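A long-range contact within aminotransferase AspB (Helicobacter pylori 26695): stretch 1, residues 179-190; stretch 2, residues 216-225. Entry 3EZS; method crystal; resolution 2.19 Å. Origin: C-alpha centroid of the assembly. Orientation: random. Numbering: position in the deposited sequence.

Stretch 1 (179-190) WVKLALKHDFIL
Stretch 2 (216-225) GNEAFKNVLV

A helix gives way to a turn and then a strand, and the second stretch, two beta turns leading into a parallel strand, packs against both the helix and the strand. Val 180 and Leu 184 lie one helical turn apart, with Val 180 O accepting from Leu 184 N at 3.0 Å. Val 180, chi1 t, sets CG1 3.9 Å from Asn 217 ND2 and CG2 4.5 Å from Val 223 CG2. Leu 184 (m, t) brings CD1 to 3.9 Å from Asn 217 CG and CD2 to 3.6 Å from Lys 221 O. It thus packs on a loop that Asn 217 (chi1 t) braces internally: Asn 217 ND2 donates to Lys 221 O at 3.2 Å, and Asn 217 OD1 accepts a weak bond from Lys 221 N at 3.1 Å.

Asp 187 is the first residue to leave helical phi/psi, at 57/58, and Phe 188 N returns to Ala 183 O at 3.1 Å. Asp 187, chi1 t, accepts at OD1 from Asn 222 ND2, 3.0 Å and nearly linear; Lys 221 NZ forms a long salt bridge with the same OD1 at 4.0 Å. Phe 188, extended at -121/161, points its CB away but offers its carbonyl: Asn 222 ND2 to Phe 188 O is 3.1 Å, weak at 126°. Asn 222 (phi/psi 65/6, chi1 m) holds the third position of the type II turn from Phe 220 to Val 223; its side chain tethers the helix exit while its carbonyl starts the strand pairing.

Ile 189 (m, m) places CD1 3.9 Å from Asn 222 CG and CG2 4.4 Å from Leu 224 CD1. Leu 190 pairs with Val 223 in parallel register, CA to CA 5.0 Å. Leu 190 N donates to Asn 222 O at 2.8 Å, and Leu 190 O accepts from Leu 224 N at 3.1 Å, so one residue's two polar backbone atoms straddle Val 223. Leu 190 (t, p) and Val 223 (t) share a sheet face, where Leu 190 CB lies 4.4 Å from Val 223 CG2.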

ATOM      1  N   TRP A 179      -0.314  22.388 -22.289  1.00 41.19           N
ATOM      2  CA  TRP A 179      -0.854  22.020 -20.982  1.00 39.82           C
ATOM      3  C   TRP A 179       0.019  22.544 -19.853  1.00 39.74           C
ATOM      4  O   TRP A 179      -0.505  23.038 -18.865  1.00 40.50           O
ATOM      5  CB  TRP A 179      -1.026  20.516 -20.839  1.00 40.55           C
ATOM      6  CG  TRP A 179      -2.291  19.975 -21.417  1.00 39.97           C
ATOM      7  CD1 TRP A 179      -2.422  19.244 -22.553  1.00 37.97           C
ATOM      8  CD2 TRP A 179      -3.616  20.127 -20.878  1.00 36.04           C
ATOM      9  NE1 TRP A 179      -3.731  18.925 -22.757  1.00 39.91           N
ATOM     10  CE2 TRP A 179      -4.492  19.446 -21.742  1.00 40.46           C
ATOM     11  CE3 TRP A 179      -4.137  20.743 -19.737  1.00 36.49           C
ATOM     12  CZ2 TRP A 179      -5.875  19.374 -21.513  1.00 35.59           C
ATOM     13  CZ3 TRP A 179      -5.520  20.679 -19.512  1.00 38.00           C
ATOM     14  CH2 TRP A 179      -6.365  19.999 -20.399  1.00 38.37           C
ATOM     15  N   VAL A 180       1.336  22.451 -19.993  1.00 38.90           N
ATOM     16  CA  VAL A 180       2.230  22.954 -18.956  1.00 39.43           C
ATOM     17  C   VAL A 180       1.993  24.455 -18.761  1.00 39.15           C
ATOM     18  O   VAL A 180       1.854  24.930 -17.632  1.00 38.46           O
ATOM     19  CB  VAL A 180       3.721  22.651 -19.277  1.00 38.71           C
ATOM     20  CG1 VAL A 180       4.661  23.467 -18.380  1.00 42.22           C
ATOM     21  CG2 VAL A 180       3.999  21.156 -19.154  1.00 41.41           C
ATOM     22  N   LYS A 181       1.926  25.193 -19.864  1.00 39.82           N
ATOM     23  CA  LYS A 181       1.680  26.635 -19.802  1.00 41.04           C
ATOM     24  C   LYS A 181       0.328  26.981 -19.159  1.00 39.74           C
ATOM     25  O   LYS A 181       0.220  27.960 -18.413  1.00 38.17           O
ATOM     26  CB  LYS A 181       1.800  27.252 -21.195  1.00 41.55           C
ATOM     27  CG  LYS A 181       3.239  27.233 -21.742  1.00 45.54           C
ATOM     28  CD  LYS A 181       3.340  27.856 -23.128  1.00 46.28           C
ATOM     29  CE  LYS A 181       4.770  27.842 -23.674  1.00 52.30           C
ATOM     30  NZ  LYS A 181       5.693  28.698 -22.878  1.00 65.64           N
ATOM     31  N   LEU A 182      -0.708  26.202 -19.459  1.00 39.12           N
ATOM     32  CA  LEU A 182      -2.008  26.410 -18.813  1.00 39.02           C
ATOM     33  C   LEU A 182      -1.924  26.145 -17.297  1.00 40.15           C
ATOM     34  O   LEU A 182      -2.437  26.926 -16.502  1.00 40.62           O
ATOM     35  CB  LEU A 182      -3.078  25.543 -19.457  1.00 39.14           C
ATOM     36  CG  LEU A 182      -3.431  25.978 -20.888  1.00 42.45           C
ATOM     37  CD1 LEU A 182      -4.307  24.924 -21.563  1.00 38.71           C
ATOM     38  CD2 LEU A 182      -4.090  27.378 -20.917  1.00 40.20           C
ATOM     39  N   ALA A 183      -1.246  25.067 -16.910  1.00 40.68           N
ATOM     40  CA  ALA A 183      -1.049  24.726 -15.504  1.00 40.18           C
ATOM     41  C   ALA A 183      -0.357  25.871 -14.756  1.00 40.02           C
ATOM     42  O   ALA A 183      -0.723  26.196 -13.626  1.00 37.41           O
ATOM     43  CB  ALA A 183      -0.224  23.448 -15.381  1.00 39.95           C
ATOM     44  N   LEU A 184       0.654  26.469 -15.377  1.00 41.12           N
ATOM     45  CA  LEU A 184       1.378  27.573 -14.739  1.00 42.66           C
ATOM     46  C   LEU A 184       0.569  28.859 -14.764  1.00 41.08           C
ATOM     47  O   LEU A 184       0.608  29.613 -13.808  1.00 42.95           O
ATOM     48  CB  LEU A 184       2.750  27.786 -15.394  1.00 43.45           C
ATOM     49  CG  LEU A 184       3.735  26.619 -15.270  1.00 44.00           C
ATOM     50  CD1 LEU A 184       5.046  26.941 -16.012  1.00 33.87           C
ATOM     51  CD2 LEU A 184       3.977  26.280 -13.783  1.00 34.37           C
ATOM     52  N   LYS A 185      -0.175  29.092 -15.847  1.00 41.03           N
ATOM     53  CA  LYS A 185      -1.001  30.289 -15.982  1.00 40.95           C
ATOM     54  C   LYS A 185      -2.153  30.302 -14.982  1.00 40.54           C
ATOM     55  O   LYS A 185      -2.405  31.317 -14.335  1.00 38.01           O
ATOM     56  CB  LYS A 185      -1.589  30.377 -17.398  1.00 42.52           C
ATOM     57  CG  LYS A 185      -2.474  31.599 -17.643  1.00 39.56           C
ATOM     58  CD  LYS A 185      -3.082  31.560 -19.029  1.00 41.08           C
ATOM     59  CE  LYS A 185      -3.890  32.822 -19.323  1.00 40.75           C
ATOM     60  NZ  LYS A 185      -4.606  32.709 -20.630  1.00 44.83           N
ATOM     61  N   HIS A 186      -2.871  29.186 -14.887  1.00 39.75           N
ATOM     62  CA  HIS A 186      -4.027  29.109 -14.003  1.00 41.09           C
ATOM     63  C   HIS A 186      -3.700  28.569 -12.610  1.00 41.77           C
ATOM     64  O   HIS A 186      -4.560  28.550 -11.737  1.00 43.19           O
ATOM     65  CB  HIS A 186      -5.118  28.270 -14.656  1.00 41.96           C
ATOM     66  CG  HIS A 186      -5.637  28.856 -15.935  1.00 42.10           C
ATOM     67  ND1 HIS A 186      -6.579  29.860 -15.963  1.00 42.48           N
ATOM     68  CD2 HIS A 186      -5.349  28.575 -17.229  1.00 42.42           C
ATOM     69  CE1 HIS A 186      -6.846  30.175 -17.217  1.00 45.07           C
ATOM     70  NE2 HIS A 186      -6.119  29.405 -18.006  1.00 38.44           N
ATOM     71  N   ASP A 187      -2.456  28.150 -12.410  1.00 41.64           N
ATOM     72  CA  ASP A 187      -2.006  27.576 -11.140  1.00 41.91           C
ATOM     73  C   ASP A 187      -2.822  26.345 -10.690  1.00 41.62           C
ATOM     74  O   ASP A 187      -3.455  26.356  -9.627  1.00 43.66           O
ATOM     75  CB  ASP A 187      -1.950  28.650 -10.033  1.00 42.89           C
ATOM     76  CG  ASP A 187      -1.105  28.212  -8.823  1.00 48.51           C
ATOM     77  OD1 ASP A 187      -0.286  27.274  -8.956  1.00 52.40           O
ATOM     78  OD2 ASP A 187      -1.246  28.821  -7.742  1.00 50.50           O
ATOM     79  N   PHE A 188      -2.849  25.311 -11.533  1.00 40.10           N
ATOM     80  CA  PHE A 188      -3.416  24.008 -11.141  1.00 39.27           C
ATOM     81  C   PHE A 188      -2.320  22.940 -11.268  1.00 38.65           C
ATOM     82  O   PHE A 188      -1.296  23.165 -11.918  1.00 37.79           O
ATOM     83  CB  PHE A 188      -4.694  23.616 -11.899  1.00 38.14           C
ATOM     84  CG  PHE A 188      -4.544  23.538 -13.381  1.00 37.17           C
ATOM     85  CD1 PHE A 188      -4.002  22.414 -13.983  1.00 39.48           C
ATOM     86  CD2 PHE A 188      -5.007  24.579 -14.193  1.00 45.15           C
ATOM     87  CE1 PHE A 188      -3.880  22.335 -15.364  1.00 34.74           C
ATOM     88  CE2 PHE A 188      -4.894  24.511 -15.588  1.00 44.37           C
ATOM     89  CZ  PHE A 188      -4.338  23.380 -16.174  1.00 41.13           C
ATOM     90  N   ILE A 189      -2.530  21.809 -10.599  1.00 39.31           N
ATOM     91  CA  ILE A 189      -1.602  20.697 -10.614  1.00 38.74           C
ATOM     92  C   ILE A 189      -1.917  19.815 -11.823  1.00 38.30           C
ATOM     93  O   ILE A 189      -3.071  19.490 -12.071  1.00 36.40           O
ATOM     94  CB  ILE A 189      -1.672  19.867  -9.305  1.00 40.92           C
ATOM     95  CG1 ILE A 189      -1.396  20.754  -8.086  1.00 41.90           C
ATOM     96  CG2 ILE A 189      -0.710  18.647  -9.377  1.00 36.82           C
ATOM     97  CD1 ILE A 189      -0.138  21.582  -8.187  1.00 41.78           C
ATOM     98  N   LEU A 190      -0.874  19.443 -12.564  1.00 37.59           N
ATOM     99  CA  LEU A 190      -0.996  18.655 -13.780  1.00 38.25           C
ATOM    100  C   LEU A 190      -0.186  17.367 -13.690  1.00 39.07           C
ATOM    101  O   LEU A 190       1.009  17.416 -13.463  1.00 38.92           O
ATOM    102  CB  LEU A 190      -0.468  19.471 -14.966  1.00 38.89           C
ATOM    103  CG  LEU A 190      -0.510  18.823 -16.363  1.00 41.84           C
ATOM    104  CD1 LEU A 190      -1.949  18.586 -16.849  1.00 37.88           C
ATOM    105  CD2 LEU A 190       0.267  19.694 -17.341  1.00 36.13           C
ATOM    106  N   GLY A 216      10.224  26.392 -20.407  1.00 43.07           N
ATOM    107  CA  GLY A 216      10.827  27.215 -19.357  1.00 42.42           C
ATOM    108  C   GLY A 216      10.455  26.813 -17.925  1.00 43.50           C
ATOM    109  O   GLY A 216      10.458  27.653 -17.024  1.00 43.42           O
ATOM    110  N   ASN A 217      10.160  25.531 -17.710  1.00 42.14           N
ATOM    111  CA  ASN A 217       9.733  25.024 -16.407  1.00 42.00           C
ATOM    112  C   ASN A 217      10.583  23.820 -15.989  1.00 42.19           C
ATOM    113  O   ASN A 217      10.085  22.745 -15.652  1.00 42.71           O
ATOM    114  CB  ASN A 217       8.238  24.661 -16.456  1.00 41.16           C
ATOM    115  CG  ASN A 217       7.697  24.258 -15.111  1.00 42.52           C
ATOM    116  OD1 ASN A 217       8.116  24.783 -14.078  1.00 40.82           O
ATOM    117  ND2 ASN A 217       6.763  23.315 -15.110  1.00 40.15           N
ATOM    118  N   GLU A 218      11.884  24.067 -15.964  1.00 42.51           N
ATOM    119  CA  GLU A 218      12.914  23.089 -15.660  1.00 43.33           C
ATOM    120  C   GLU A 218      12.868  22.558 -14.215  1.00 42.06           C
ATOM    121  O   GLU A 218      13.443  21.510 -13.918  1.00 45.27           O
ATOM    122  CB  GLU A 218      14.264  23.730 -16.002  1.00 44.24           C
ATOM    123  CG  GLU A 218      15.466  22.816 -15.928  1.00 56.73           C
ATOM    124  N   ALA A 219      12.179  23.267 -13.325  1.00 41.49           N
ATOM    125  CA  ALA A 219      11.973  22.819 -11.930  1.00 42.41           C
ATOM    126  C   ALA A 219      10.734  21.926 -11.793  1.00 41.40           C
ATOM    127  O   ALA A 219      10.485  21.359 -10.715  1.00 40.91           O
ATOM    128  CB  ALA A 219      11.860  24.017 -10.975  1.00 39.95           C
ATOM    129  N   PHE A 220       9.972  21.804 -12.885  1.00 40.28           N
ATOM    130  CA  PHE A 220       8.770  20.971 -12.943  1.00 39.69           C
ATOM    131  C   PHE A 220       7.674  21.430 -11.979  1.00 39.87           C
ATOM    132  O   PHE A 220       6.926  20.606 -11.455  1.00 38.77           O
ATOM    133  CB  PHE A 220       9.104  19.490 -12.703  1.00 39.72           C
ATOM    134  CG  PHE A 220      10.300  19.008 -13.468  1.00 39.04           C
ATOM    135  CD1 PHE A 220      10.299  19.030 -14.862  1.00 37.63           C
ATOM    136  CD2 PHE A 220      11.417  18.498 -12.798  1.00 37.73           C
ATOM    137  CE1 PHE A 220      11.414  18.588 -15.593  1.00 37.86           C
ATOM    138  CE2 PHE A 220      12.531  18.035 -13.519  1.00 39.47           C
ATOM    139  CZ  PHE A 220      12.522  18.092 -14.932  1.00 34.50           C
ATOM    140  N   LYS A 221       7.605  22.740 -11.743  1.00 40.13           N
ATOM    141  CA  LYS A 221       6.578  23.347 -10.896  1.00 41.97           C
ATOM    142  C   LYS A 221       5.179  22.953 -11.375  1.00 41.82           C
ATOM    143  O   LYS A 221       4.890  23.047 -12.582  1.00 42.81           O
ATOM    144  CB  LYS A 221       6.693  24.873 -10.923  1.00 41.31           C
ATOM    145  CG  LYS A 221       5.626  25.607 -10.107  1.00 46.10           C
ATOM    146  CD  LYS A 221       5.909  27.110 -10.043  1.00 48.21           C
ATOM    147  CE  LYS A 221       4.898  27.876  -9.166  1.00 54.57           C
ATOM    148  NZ  LYS A 221       3.531  27.982  -9.766  1.00 60.82           N
ATOM    149  N   ASN A 222       4.343  22.513 -10.423  1.00 39.39           N
ATOM    150  CA  ASN A 222       2.967  22.068 -10.652  1.00 40.76           C
ATOM    151  C   ASN A 222       2.806  20.789 -11.507  1.00 40.41           C
ATOM    152  O   ASN A 222       1.671  20.389 -11.806  1.00 38.62           O
ATOM    153  CB  ASN A 222       2.121  23.188 -11.287  1.00 40.30           C
ATOM    154  CG  ASN A 222       1.777  24.298 -10.317  1.00 43.13           C
ATOM    155  OD1 ASN A 222       2.409  24.457  -9.280  1.00 39.91           O
ATOM    156  ND2 ASN A 222       0.745  25.060 -10.652  1.00 33.86           N
ATOM    157  N   VAL A 223       3.909  20.139 -11.866  1.00 38.91           N
ATOM    158  CA  VAL A 223       3.851  19.015 -12.816  1.00 38.67           C
ATOM    159  C   VAL A 223       4.523  17.742 -12.294  1.00 38.84           C
ATOM    160  O   VAL A 223       5.614  17.784 -11.694  1.00 35.54           O
ATOM    161  CB  VAL A 223       4.467  19.439 -14.169  1.00 39.14           C
ATOM    162  CG1 VAL A 223       4.464  18.285 -15.183  1.00 34.79           C
ATOM    163  CG2 VAL A 223       3.723  20.671 -14.738  1.00 38.66           C
ATOM    164  N   LEU A 224       3.854  16.616 -12.553  1.00 39.59           N
ATOM    165  CA  LEU A 224       4.275  15.291 -12.114  1.00 41.29           C
ATOM    166  C   LEU A 224       3.892  14.223 -13.150  1.00 39.60           C
ATOM    167  O   LEU A 224       2.921  14.369 -13.878  1.00 39.22           O
ATOM    168  CB  LEU A 224       3.604  14.946 -10.774  1.00 43.65           C
ATOM    169  CG  LEU A 224       3.923  15.866  -9.579  1.00 45.25           C
ATOM    170  CD1 LEU A 224       2.727  16.043  -8.718  1.00 54.01           C
ATOM    171  CD2 LEU A 224       5.139  15.420  -8.784  1.00 42.61           C
ATOM    172  N   VAL A 225       4.694  13.170 -13.219  1.00 39.86           N
ATOM    173  CA  VAL A 225       4.477  12.054 -14.131  1.00 36.86           C
ATOM    174  C   VAL A 225       4.553  10.802 -13.270  1.00 38.54           C
ATOM    175  O   VAL A 225       5.327  10.744 -12.325  1.00 42.72           O
ATOM    176  CB  VAL A 225       5.524  12.005 -15.291  1.00 37.42           C
ATOM    177  CG1 VAL A 225       5.414  13.243 -16.227  1.00 33.02           C
ATOM    178  CG2 VAL A 225       6.945  11.868 -14.751  1.00 35.83           C
TER